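Local structure of putative conjugative transposon recombinase (Clostridium difficile, 3G13) at residues A[46-51]-A[68-73]; A[100-105]-A[121-126]. The protein probably binds DNA and exchanges its strands as a conjugative-transposon serine recombinase, this chain being the N-terminal resolvase-type domain of the longer protein. All blocks are in the same frame, centred on the assembly; numbering follows the deposited sequence.

Contact 1: residues A[46-51]-A[68-73]; sequences DIYADE and INDCMN
In the resolvase-type domain of a serine recombinase, an alpha/beta fold, edge strand 42-51 and the helix that follows it, 62-72, are joined through Tyr48 and Asp70. The contact illustrates how two side chains can join backbones that stay well apart: the nearest CA atoms, of Tyr48 and Ile68, are 10.1 Å from each other. With CG anti to the carbonyl carbon (chi1 -59°), the Tyr48 ring reaches from the strand toward the helix, and its OH donates to Asp70 OD2 at 2.5 Å, meeting the anti lone pair of that oxygen, turned away from OD1. Asp70 OD2 lies in the plane of the Tyr48 ring, at its edge, 3.4 Å from Tyr48 CE1, while the ring and carboxylate planes are inclined by 60°. Over one face of the ring stands Asp46 OD2, offset toward the rim and paired in a salt bridge with Arg66. Ile76, Ala9 and Tyr11 also touch this buried tyrosine. Asp70 thus gives the phenol hydroxyl an acceptor at the end of a largely enclosed side chain. Glu75 comes close to the other oxygen, Asp70 OD1, and this neighbouring acid may raise the proton affinity of the carboxylate, whereas donation from Tyr48 would tend to lower it.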
loop_
_atom_site.group_PDB
_atom_site.type_symbol
_atom_site.label_atom_id
_atom_site.label_comp_id
_atom_site.label_asym_id
_atom_site.label_seq_id
_atom_site.Cartn_x
_atom_site.Cartn_y
_atom_site.Cartn_z
ATOM N N ASP A 46 9.917 11.123 -25.198
ATOM C CA ASP A 46 8.714 10.909 -25.957
ATOM C C ASP A 46 7.514 10.997 -25.035
ATOM O O ASP A 46 7.637 11.072 -23.796
ATOM C CB ASP A 46 8.784 9.558 -26.738
ATOM C CG ASP A 46 7.860 9.527 -27.971
ATOM O OD1 ASP A 46 7.142 10.526 -28.246
ATOM O OD2 ASP A 46 7.791 8.459 -28.603
ATOM N N ILE A 47 6.352 11.053 -25.648
ATOM C CA ILE A 47 5.103 11.001 -24.938
ATOM C C ILE A 47 4.407 9.698 -25.352
ATOM O O ILE A 47 4.268 9.400 -26.542
ATOM C CB ILE A 47 4.269 12.272 -25.167
ATOM C CG1 ILE A 47 5.031 13.481 -24.566
ATOM C CG2 ILE A 47 2.815 12.107 -24.578
ATOM C CD1 ILE A 47 4.457 14.808 -24.852
ATOM N N TYR A 48 4.051 8.909 -24.345
ATOM C CA TYR A 48 3.480 7.585 -24.530
ATOM C C TYR A 48 2.073 7.641 -23.994
ATOM O O TYR A 48 1.827 8.264 -22.967
ATOM C CB TYR A 48 4.298 6.556 -23.782
ATOM C CG TYR A 48 5.751 6.486 -24.204
ATOM C CD1 TYR A 48 6.183 5.515 -25.118
ATOM C CD2 TYR A 48 6.698 7.377 -23.685
ATOM C CE1 TYR A 48 7.514 5.425 -25.509
ATOM C CE2 TYR A 48 8.055 7.313 -24.082
ATOM C CZ TYR A 48 8.449 6.334 -24.998
ATOM O OH TYR A 48 9.768 6.234 -25.395
ATOM N N ALA A 49 1.134 6.993 -24.686
ATOM C CA ALA A 49 -0.272 7.138 -24.357
ATOM C C ALA A 49 -1.108 5.950 -24.829
ATOM O O ALA A 49 -1.000 5.515 -25.986
ATOM C CB ALA A 49 -0.820 8.419 -24.938
ATOM N N ASP A 50 -1.917 5.416 -23.916
ATOM C CA ASP A 50 -2.934 4.425 -24.270
ATOM C C ASP A 50 -4.288 4.928 -23.875
ATOM O O ASP A 50 -4.428 5.629 -22.870
ATOM C CB ASP A 50 -2.698 3.082 -23.578
ATOM C CG ASP A 50 -1.418 2.425 -24.007
ATOM O OD1 ASP A 50 -1.271 2.031 -25.183
ATOM O OD2 ASP A 50 -0.544 2.280 -23.140
ATOM N N GLU A 51 -5.285 4.578 -24.682
ATOM C CA GLU A 51 -6.671 4.909 -24.377
ATOM C C GLU A 51 -7.158 4.024 -23.229
ATOM O O GLU A 51 -6.810 2.849 -23.184
ATOM C CB GLU A 51 -7.550 4.726 -25.615
ATOM C CG GLU A 51 -8.929 5.313 -25.446
ATOM C CD GLU A 51 -9.668 5.457 -26.764
ATOM O OE1 GLU A 51 -9.026 5.878 -27.762
ATOM O OE2 GLU A 51 -10.889 5.159 -26.789
ATOM N N ILE A 68 8.282 0.895 -21.792
ATOM C CA ILE A 68 9.150 -0.042 -21.081
ATOM C C ILE A 68 10.331 -0.492 -21.946
ATOM O O ILE A 68 11.446 -0.497 -21.464
ATOM C CB ILE A 68 8.385 -1.259 -20.525
ATOM C CG1 ILE A 68 7.318 -0.809 -19.499
ATOM C CG2 ILE A 68 9.357 -2.234 -19.906
ATOM C CD1 ILE A 68 7.880 -0.026 -18.230
ATOM N N ASN A 69 10.096 -0.861 -23.210
ATOM C CA ASN A 69 11.226 -1.247 -24.108
ATOM C C ASN A 69 12.230 -0.110 -24.335
ATOM O O ASN A 69 13.427 -0.339 -24.395
ATOM C CB ASN A 69 10.738 -1.753 -25.489
ATOM C CG ASN A 69 9.786 -2.955 -25.403
ATOM O OD1 ASN A 69 8.876 -3.093 -26.245
ATOM N ND2 ASN A 69 9.986 -3.831 -24.415
ATOM N N ASP A 70 11.742 1.118 -24.474
ATOM C CA ASP A 70 12.636 2.276 -24.610
ATOM C C ASP A 70 13.439 2.530 -23.338
ATOM O O ASP A 70 14.600 2.974 -23.409
ATOM C CB ASP A 70 11.850 3.524 -25.014
ATOM C CG ASP A 70 11.279 3.412 -26.428
ATOM O OD1 ASP A 70 11.686 2.485 -27.157
ATOM O OD2 ASP A 70 10.420 4.230 -26.802
ATOM N N CYS A 71 12.810 2.264 -22.185
ATOM C CA CYS A 71 13.522 2.297 -20.891
ATOM C C CYS A 71 14.626 1.237 -20.850
ATOM O O CYS A 71 15.735 1.543 -20.439
ATOM C CB CYS A 71 12.567 2.116 -19.689
ATOM S SG CYS A 71 11.507 3.546 -19.313
HETATM N N MSE A 72 14.323 0.001 -21.280
HETATM C CA MSE A 72 15.328 -1.071 -21.297
HETATM C C MSE A 72 16.483 -0.773 -22.278
HETATM O O MSE A 72 17.618 -1.230 -22.077
HETATM C CB MSE A 72 14.681 -2.441 -21.547
HETATM C CG MSE A 72 13.683 -2.893 -20.446
HETATM SE SE MSE A 72 14.400 -2.774 -18.587
HETATM C CE MSE A 72 13.609 -1.049 -18.018
ATOM N N ASN A 73 16.195 0.048 -23.295
ATOM C CA ASN A 73 17.199 0.489 -24.283
ATOM C C ASN A 73 17.980 1.765 -23.917
ATOM O O ASN A 73 18.826 2.211 -24.690
ATOM C CB ASN A 73 16.524 0.677 -25.652
ATOM C CG ASN A 73 15.978 -0.631 -26.231
ATOM O OD1 ASN A 73 16.364 -1.724 -25.810
ATOM N ND2 ASN A 73 15.090 -0.518 -27.213
#

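Contact 2: residues A[100-105]-A[121-126]; sequences MLKERN and DGELLL
Across the contact the backbones stay well apart, Lys102 and Gly122 having the nearest CA atoms at 9.6 Å, so the long lysine does most of the bridging. Segment 100-105 is the C-terminal end of helix 91-102, finished by a Schellman motif with Asn105, at positive phi, as its C-prime residue; segment 121-126 is the first part of the long helix 120-150 of this resolvase-type domain. Lys102 leaves its helix with CG anti to the backbone N (chi1 -177°), runs out extended through CE and bends only at chi4 (140°). On the way its CD packs against CD1 of Leu126 at 3.8 Å, the two side chains sliding past each other in opposite directions; Leu126 also rests on Leu95 and Val98 of helix 91-102. The ammonium end arrives beside Gly122, Lys102 NZ lying 4.1 Å from Gly122 C. Lys102 NZ hydrogen-bonds to Thr117 O, in the loop just before helix 120-150 in the chain. Glu123 crosses the lysine at about a right angle. The Glu123 carboxylate stays beyond salt-bridge range, Glu123 OE2 being 4.0 Å from Lys102 NZ, whereas Glu123 CG lies 3.2 Å from that same nitrogen.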
loop_
_atom_site.group_PDB
_atom_site.type_symbol
_atom_site.label_atom_id
_atom_site.label_comp_id
_atom_site.label_asym_id
_atom_site.label_seq_id
_atom_site.Cartn_x
_atom_site.Cartn_y
_atom_site.Cartn_z
HETATM N N MSE A 100 11.562 -2.575 -11.974
HETATM C CA MSE A 100 12.322 -2.795 -13.218
HETATM C C MSE A 100 13.009 -1.498 -13.679
HETATM O O MSE A 100 14.159 -1.495 -14.128
HETATM C CB MSE A 100 11.367 -3.296 -14.316
HETATM C CG MSE A 100 11.990 -3.691 -15.627
HETATM SE SE MSE A 100 10.538 -4.160 -16.894
HETATM C CE MSE A 100 9.568 -5.494 -15.869
ATOM N N LEU A 101 12.281 -0.394 -13.599
ATOM C CA LEU A 101 12.867 0.923 -13.876
ATOM C C LEU A 101 13.961 1.242 -12.826
ATOM O O LEU A 101 15.063 1.630 -13.176
ATOM C CB LEU A 101 11.748 2.001 -13.945
ATOM C CG LEU A 101 11.156 2.243 -15.367
ATOM C CD1 LEU A 101 10.978 0.955 -16.161
ATOM C CD2 LEU A 101 9.854 3.012 -15.387
ATOM N N LYS A 102 13.658 1.050 -11.546
ATOM C CA LYS A 102 14.579 1.425 -10.459
ATOM C C LYS A 102 15.959 0.708 -10.569
ATOM O O LYS A 102 16.987 1.313 -10.319
ATOM C CB LYS A 102 13.912 1.150 -9.091
ATOM C CG LYS A 102 14.740 1.557 -7.864
ATOM C CD LYS A 102 13.873 1.624 -6.605
ATOM C CE LYS A 102 14.642 2.168 -5.371
ATOM N NZ LYS A 102 13.769 3.110 -4.531
ATOM N N GLU A 103 15.955 -0.568 -10.955
ATOM C CA GLU A 103 17.185 -1.349 -11.091
ATOM C C GLU A 103 18.098 -0.758 -12.165
ATOM O O GLU A 103 19.325 -1.004 -12.168
ATOM C CB GLU A 103 16.847 -2.817 -11.414
ATOM C CG GLU A 103 16.185 -3.548 -10.244
ATOM C CD GLU A 103 15.509 -4.876 -10.633
ATOM O OE1 GLU A 103 14.748 -5.421 -9.772
ATOM O OE2 GLU A 103 15.735 -5.367 -11.781
ATOM N N ARG A 104 17.490 0.006 -13.077
ATOM C CA ARG A 104 18.209 0.680 -14.158
ATOM C C ARG A 104 18.395 2.188 -13.919
ATOM O O ARG A 104 18.808 2.919 -14.827
ATOM C CB ARG A 104 17.553 0.377 -15.506
ATOM C CG ARG A 104 18.102 -0.937 -16.084
ATOM C CD ARG A 104 17.002 -1.837 -16.528
ATOM N NE ARG A 104 17.477 -3.077 -17.178
ATOM C CZ ARG A 104 18.135 -3.143 -18.348
ATOM N NH1 ARG A 104 18.450 -2.038 -19.036
ATOM N NH2 ARG A 104 18.475 -4.335 -18.838
ATOM N N ASN A 105 18.141 2.608 -12.673
ATOM C CA ASN A 105 18.294 4.013 -12.216
ATOM C C ASN A 105 17.374 4.962 -12.989
ATOM O O ASN A 105 17.753 6.110 -13.294
ATOM C CB ASN A 105 19.751 4.501 -12.317
ATOM C CG ASN A 105 20.723 3.619 -11.558
ATOM O OD1 ASN A 105 20.603 3.445 -10.341
ATOM N ND2 ASN A 105 21.702 3.057 -12.277
ATOM N N ASP A 121 11.333 8.232 -0.011
ATOM C CA ASP A 121 9.875 8.100 -0.149
ATOM C C ASP A 121 9.464 7.055 -1.195
ATOM O O ASP A 121 8.477 6.354 -0.985
ATOM C CB ASP A 121 9.187 9.443 -0.425
ATOM C CG ASP A 121 9.021 10.301 0.846
ATOM O OD1 ASP A 121 9.339 9.836 1.964
ATOM O OD2 ASP A 121 8.547 11.435 0.717
ATOM N N GLY A 122 10.234 6.964 -2.283
ATOM C CA GLY A 122 10.125 5.906 -3.273
ATOM C C GLY A 122 10.371 4.533 -2.661
ATOM O O GLY A 122 9.622 3.601 -2.926
ATOM N N GLU A 123 11.386 4.418 -1.808
ATOM C CA GLU A 123 11.631 3.167 -1.117
ATOM C C GLU A 123 10.460 2.791 -0.183
ATOM O O GLU A 123 10.072 1.625 -0.124
ATOM C CB GLU A 123 12.961 3.217 -0.371
ATOM C CG GLU A 123 14.096 3.490 -1.341
ATOM C CD GLU A 123 15.484 3.388 -0.744
ATOM O OE1 GLU A 123 15.688 3.817 0.423
ATOM O OE2 GLU A 123 16.388 2.902 -1.482
ATOM N N LEU A 124 9.916 3.765 0.551
ATOM C CA LEU A 124 8.746 3.506 1.391
ATOM C C LEU A 124 7.511 3.122 0.540
ATOM O O LEU A 124 6.721 2.314 0.964
ATOM C CB LEU A 124 8.444 4.684 2.304
ATOM C CG LEU A 124 7.567 4.405 3.540
ATOM C CD1 LEU A 124 8.230 3.313 4.456
ATOM C CD2 LEU A 124 7.287 5.718 4.285
ATOM N N LEU A 125 7.339 3.741 -0.632
ATOM C CA LEU A 125 6.258 3.371 -1.555
ATOM C C LEU A 125 6.313 1.880 -1.825
ATOM O O LEU A 125 5.305 1.175 -1.665
ATOM C CB LEU A 125 6.333 4.195 -2.857
ATOM C CG LEU A 125 5.512 3.691 -4.052
ATOM C CD1 LEU A 125 4.060 3.962 -3.765
ATOM C CD2 LEU A 125 5.959 4.443 -5.334
ATOM N N LEU A 126 7.509 1.391 -2.157
ATOM C CA LEU A 126 7.714 -0.004 -2.527
ATOM C C LEU A 126 7.512 -0.971 -1.356
ATOM O O LEU A 126 6.962 -2.075 -1.542
ATOM C CB LEU A 126 9.097 -0.171 -3.148
ATOM C CG LEU A 126 9.283 0.485 -4.528
ATOM C CD1 LEU A 126 10.736 0.295 -4.918
ATOM C CD2 LEU A 126 8.319 -0.124 -5.603
#

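Contact 1 closes before contact 2 opens along the chain, and their centres lie 18 Å apart within one resolvase-type domain. The first ties edge strand 42-51 to helix 62-72; the second ties helix 91-102 to helix 120-150. Helices 62-72 and 91-102 then join the two directly: Ile68 CG2 lies 3.8 Å from the selenium of Met100, and Met72 CE is equally far from Leu101 CD1. Together they form a continuous path from the sheet edge through two helices to the long helix, where Asp121, Leu124 and Leu125 pack on the second subunit. The polar bond of contact 1, the apolar packing between helices and the mixed lysine contact of contact 2 thus lie in sequence between sheet edge and subunit interface.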